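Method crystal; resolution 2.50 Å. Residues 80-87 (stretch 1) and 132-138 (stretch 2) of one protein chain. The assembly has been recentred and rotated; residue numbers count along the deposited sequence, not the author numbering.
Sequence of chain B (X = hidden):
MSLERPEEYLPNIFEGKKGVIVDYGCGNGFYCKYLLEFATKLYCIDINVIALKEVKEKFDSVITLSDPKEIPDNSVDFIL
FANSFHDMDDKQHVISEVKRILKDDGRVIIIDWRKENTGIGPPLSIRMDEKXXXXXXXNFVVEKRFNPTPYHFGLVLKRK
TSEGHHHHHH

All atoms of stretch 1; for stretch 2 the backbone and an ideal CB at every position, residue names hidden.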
# COMPACT_ATOMS: atom_id res chain seq x y z
N LEU B 80 13.73 -8.70 1.70
CA LEU B 80 14.01 -10.12 1.73
C LEU B 80 13.47 -10.80 0.46
O LEU B 80 12.32 -10.59 0.05
CB LEU B 80 13.36 -10.76 2.95
CG LEU B 80 13.43 -12.28 3.06
CD1 LEU B 80 14.85 -12.78 3.26
CD2 LEU B 80 12.53 -12.78 4.19
N PHE B 81 14.32 -11.65 -0.11
CA PHE B 81 13.94 -12.58 -1.17
C PHE B 81 14.20 -13.96 -0.64
O PHE B 81 15.30 -14.44 -0.69
CB PHE B 81 14.80 -12.34 -2.40
CG PHE B 81 14.39 -11.15 -3.21
CD1 PHE B 81 13.33 -11.23 -4.10
CD2 PHE B 81 15.10 -10.00 -3.15
CE1 PHE B 81 12.97 -10.18 -4.86
CE2 PHE B 81 14.75 -8.90 -3.91
CZ PHE B 81 13.68 -8.99 -4.76
N ALA B 82 13.15 -14.59 -0.13
CA ALA B 82 13.23 -15.93 0.45
C ALA B 82 12.67 -16.99 -0.47
O ALA B 82 11.46 -17.21 -0.52
CB ALA B 82 12.47 -15.97 1.82
N ASN B 83 13.56 -17.68 -1.15
CA ASN B 83 13.19 -18.74 -2.12
C ASN B 83 12.25 -18.27 -3.16
O ASN B 83 11.41 -19.04 -3.58
CB ASN B 83 12.59 -19.93 -1.40
CG ASN B 83 13.48 -20.40 -0.27
OD1 ASN B 83 14.67 -20.74 -0.48
ND2 ASN B 83 12.97 -20.34 0.94
N SER B 84 12.35 -17.01 -3.54
CA SER B 84 11.31 -16.41 -4.36
C SER B 84 11.82 -15.76 -5.64
O SER B 84 11.07 -15.65 -6.56
CB SER B 84 10.47 -15.41 -3.56
OG SER B 84 11.27 -14.33 -3.11
N PHE B 85 13.07 -15.32 -5.71
CA PHE B 85 13.54 -14.63 -6.89
C PHE B 85 13.61 -15.52 -8.11
O PHE B 85 13.27 -15.12 -9.20
CB PHE B 85 14.90 -14.00 -6.64
CG PHE B 85 15.36 -13.08 -7.72
CD1 PHE B 85 14.83 -11.81 -7.84
CD2 PHE B 85 16.35 -13.48 -8.61
CE1 PHE B 85 15.26 -10.95 -8.81
CE2 PHE B 85 16.80 -12.62 -9.62
CZ PHE B 85 16.24 -11.36 -9.73
N HIS B 86 14.07 -16.75 -7.92
CA HIS B 86 14.36 -17.60 -9.04
C HIS B 86 13.18 -17.85 -9.95
O HIS B 86 13.36 -17.97 -11.15
CB HIS B 86 15.00 -18.91 -8.62
CG HIS B 86 14.14 -19.78 -7.76
ND1 HIS B 86 14.33 -19.88 -6.40
CD2 HIS B 86 13.12 -20.61 -8.07
CE1 HIS B 86 13.44 -20.72 -5.90
NE2 HIS B 86 12.70 -21.18 -6.89
N ASP B 87 11.97 -17.86 -9.44
CA ASP B 87 10.84 -18.03 -10.36
C ASP B 87 9.98 -16.80 -10.56
O ASP B 87 8.91 -16.89 -11.12
CB ASP B 87 10.04 -19.30 -10.01
CG ASP B 87 9.55 -19.34 -8.58
OD1 ASP B 87 9.89 -18.44 -7.76
OD2 ASP B 87 8.84 -20.32 -8.27
N UNK B 132 24.78 -16.64 -9.83
CA UNK B 132 23.58 -16.26 -10.60
C UNK B 132 22.90 -15.04 -10.01
O UNK B 132 22.47 -14.15 -10.74
CB UNK B 132 22.59 -17.42 -10.65
N UNK B 133 22.83 -14.98 -8.69
CA UNK B 133 22.20 -13.88 -8.03
C UNK B 133 22.97 -12.62 -8.36
O UNK B 133 22.36 -11.61 -8.72
CB UNK B 133 22.12 -14.11 -6.52
N UNK B 134 24.28 -12.66 -8.33
CA UNK B 134 25.05 -11.42 -8.52
C UNK B 134 25.08 -10.90 -9.98
O UNK B 134 25.37 -9.74 -10.21
CB UNK B 134 26.49 -11.65 -8.04
N UNK B 135 24.75 -11.75 -10.95
CA UNK B 135 24.45 -11.30 -12.29
C UNK B 135 23.25 -10.37 -12.32
O UNK B 135 23.27 -9.38 -13.00
CB UNK B 135 24.21 -12.50 -13.20
N UNK B 136 22.20 -10.68 -11.55
CA UNK B 136 21.02 -9.81 -11.47
C UNK B 136 21.20 -8.59 -10.54
O UNK B 136 20.77 -7.45 -10.83
CB UNK B 136 19.82 -10.63 -10.99
N UNK B 137 21.79 -8.87 -9.39
CA UNK B 137 22.01 -7.86 -8.40
C UNK B 137 23.40 -7.30 -8.60
O UNK B 137 24.19 -7.24 -7.67
CB UNK B 137 21.82 -8.42 -6.99
N UNK B 138 23.68 -6.84 -9.82
CA UNK B 138 25.02 -6.43 -10.25
C UNK B 138 25.50 -5.05 -9.77
O UNK B 138 26.67 -4.72 -9.99
CB UNK B 138 25.06 -6.45 -11.78

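Position 132 lies in a helix. Its ideal CB has nothing of stretch 1 within 5.5 Å. Stretch 1 sets no demand here, and many side chains would suit, polar ones included. The residue is Asp-132. It makes no contact with stretch 1.

Position 133 is also helical. Its CA-to-CB bond points sideways to stretch 1, and its ideal CB is not within 5.5 Å of it. The CA of 133 is 8.7 Å from the CA of His-86, so a short side chain would leave the gap unfilled. A long one could reach the CB of Phe-85. The backbone N of Phe-85 lies near that point and the O of Phe-81 further off, so a polar tip could use them through a water. Tyr or Gln would give a long stem with such a tip; Met or Phe would only fill the space. The residue is Tyr-133. Its chi1 of -93° lies between wells. Tyr-133 CE2 packs 3.6 Å from Phe-85 CB, and the two rings meet obliquely, with planes at 39°. A water donates to Tyr-133 OH at 2.6 Å. The same water accepts from Phe-85 N at 3.1 Å and donates weakly to Phe-81 O at 3.1 Å. It thus links the two stretches, which share no direct hydrogen bond.

Position 134 is out of reach of stretch 1, so polar or apolar side chains would both do. It is Met-134.

Position 135 is helical. A CB would have room, so alanine or many others would suit. The residue is nevertheless Gly-135.

Position 136 points toward stretch 1. Its ideal CB is 3.9 Å from Phe-85 CZ, at the edge of that ring. An apolar or flat side chain would suit: Leu, Met, Phe or Trp. The residue is Trp-136, chi1 m. Trp-136 CG lies 3.6 Å from Phe-85 CE2. The edge of Phe-85 points to the face of the five-membered ring, planes at 69°.

Position 137 is the first after the helix to leave helical angles, at -94/54. Its CB also points toward stretch 1, but from beyond 5.5 Å. The rings of Phe-81 and Phe-85 await a long apolar side chain, such as Phe, Met or Trp. The residue is Phe-137. Phe-137 CE2 is 3.9 Å from Phe-85 CZ, over the face of that ring, in an edge-to-face pair. Phe-137 CZ is 3.8 Å from Phe-81 CE2, in an offset edge-to-face pair. One ring thus touches both phenylalanines.

Position 138 is out of reach. Stretch 1 sets no limit, and many side chains would suit. It is Ser-138.

Stretch 2 132-138: DYMGWFS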
# COMPACT_ATOMS: atom_id res chain seq x y z
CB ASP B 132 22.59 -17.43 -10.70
CG ASP B 132 23.16 -18.63 -11.47
OD1 ASP B 132 23.76 -18.40 -12.56
OD2 ASP B 132 23.00 -19.79 -11.00
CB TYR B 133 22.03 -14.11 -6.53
CG TYR B 133 20.68 -14.73 -6.18
CD1 TYR B 133 20.53 -16.08 -6.01
CD2 TYR B 133 19.56 -13.94 -6.02
CE1 TYR B 133 19.31 -16.63 -5.70
CE2 TYR B 133 18.34 -14.48 -5.70
CZ TYR B 133 18.23 -15.83 -5.56
OH TYR B 133 17.00 -16.39 -5.27
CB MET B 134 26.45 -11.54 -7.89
CG MET B 134 26.39 -12.00 -6.38
SD MET B 134 25.16 -11.19 -5.31
CE MET B 134 25.87 -9.55 -5.43
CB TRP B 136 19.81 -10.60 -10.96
CG TRP B 136 19.43 -11.63 -11.89
CD1 TRP B 136 19.73 -12.96 -11.83
CD2 TRP B 136 18.70 -11.44 -13.08
NE1 TRP B 136 19.23 -13.61 -12.91
CE2 TRP B 136 18.59 -12.70 -13.70
CE3 TRP B 136 18.15 -10.33 -13.71
CZ2 TRP B 136 17.90 -12.88 -14.91
CZ3 TRP B 136 17.47 -10.51 -14.91
CH2 TRP B 136 17.38 -11.78 -15.50
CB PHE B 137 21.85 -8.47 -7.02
CG PHE B 137 20.42 -8.80 -6.67
CD1 PHE B 137 19.65 -7.91 -5.95
CD2 PHE B 137 19.85 -10.00 -7.06
CE1 PHE B 137 18.35 -8.20 -5.63
CE2 PHE B 137 18.57 -10.30 -6.74
CZ PHE B 137 17.81 -9.40 -6.03
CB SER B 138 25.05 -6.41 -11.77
OG SER B 138 24.07 -5.47 -12.22
O HOH W 1 15.25 -15.70 -3.47
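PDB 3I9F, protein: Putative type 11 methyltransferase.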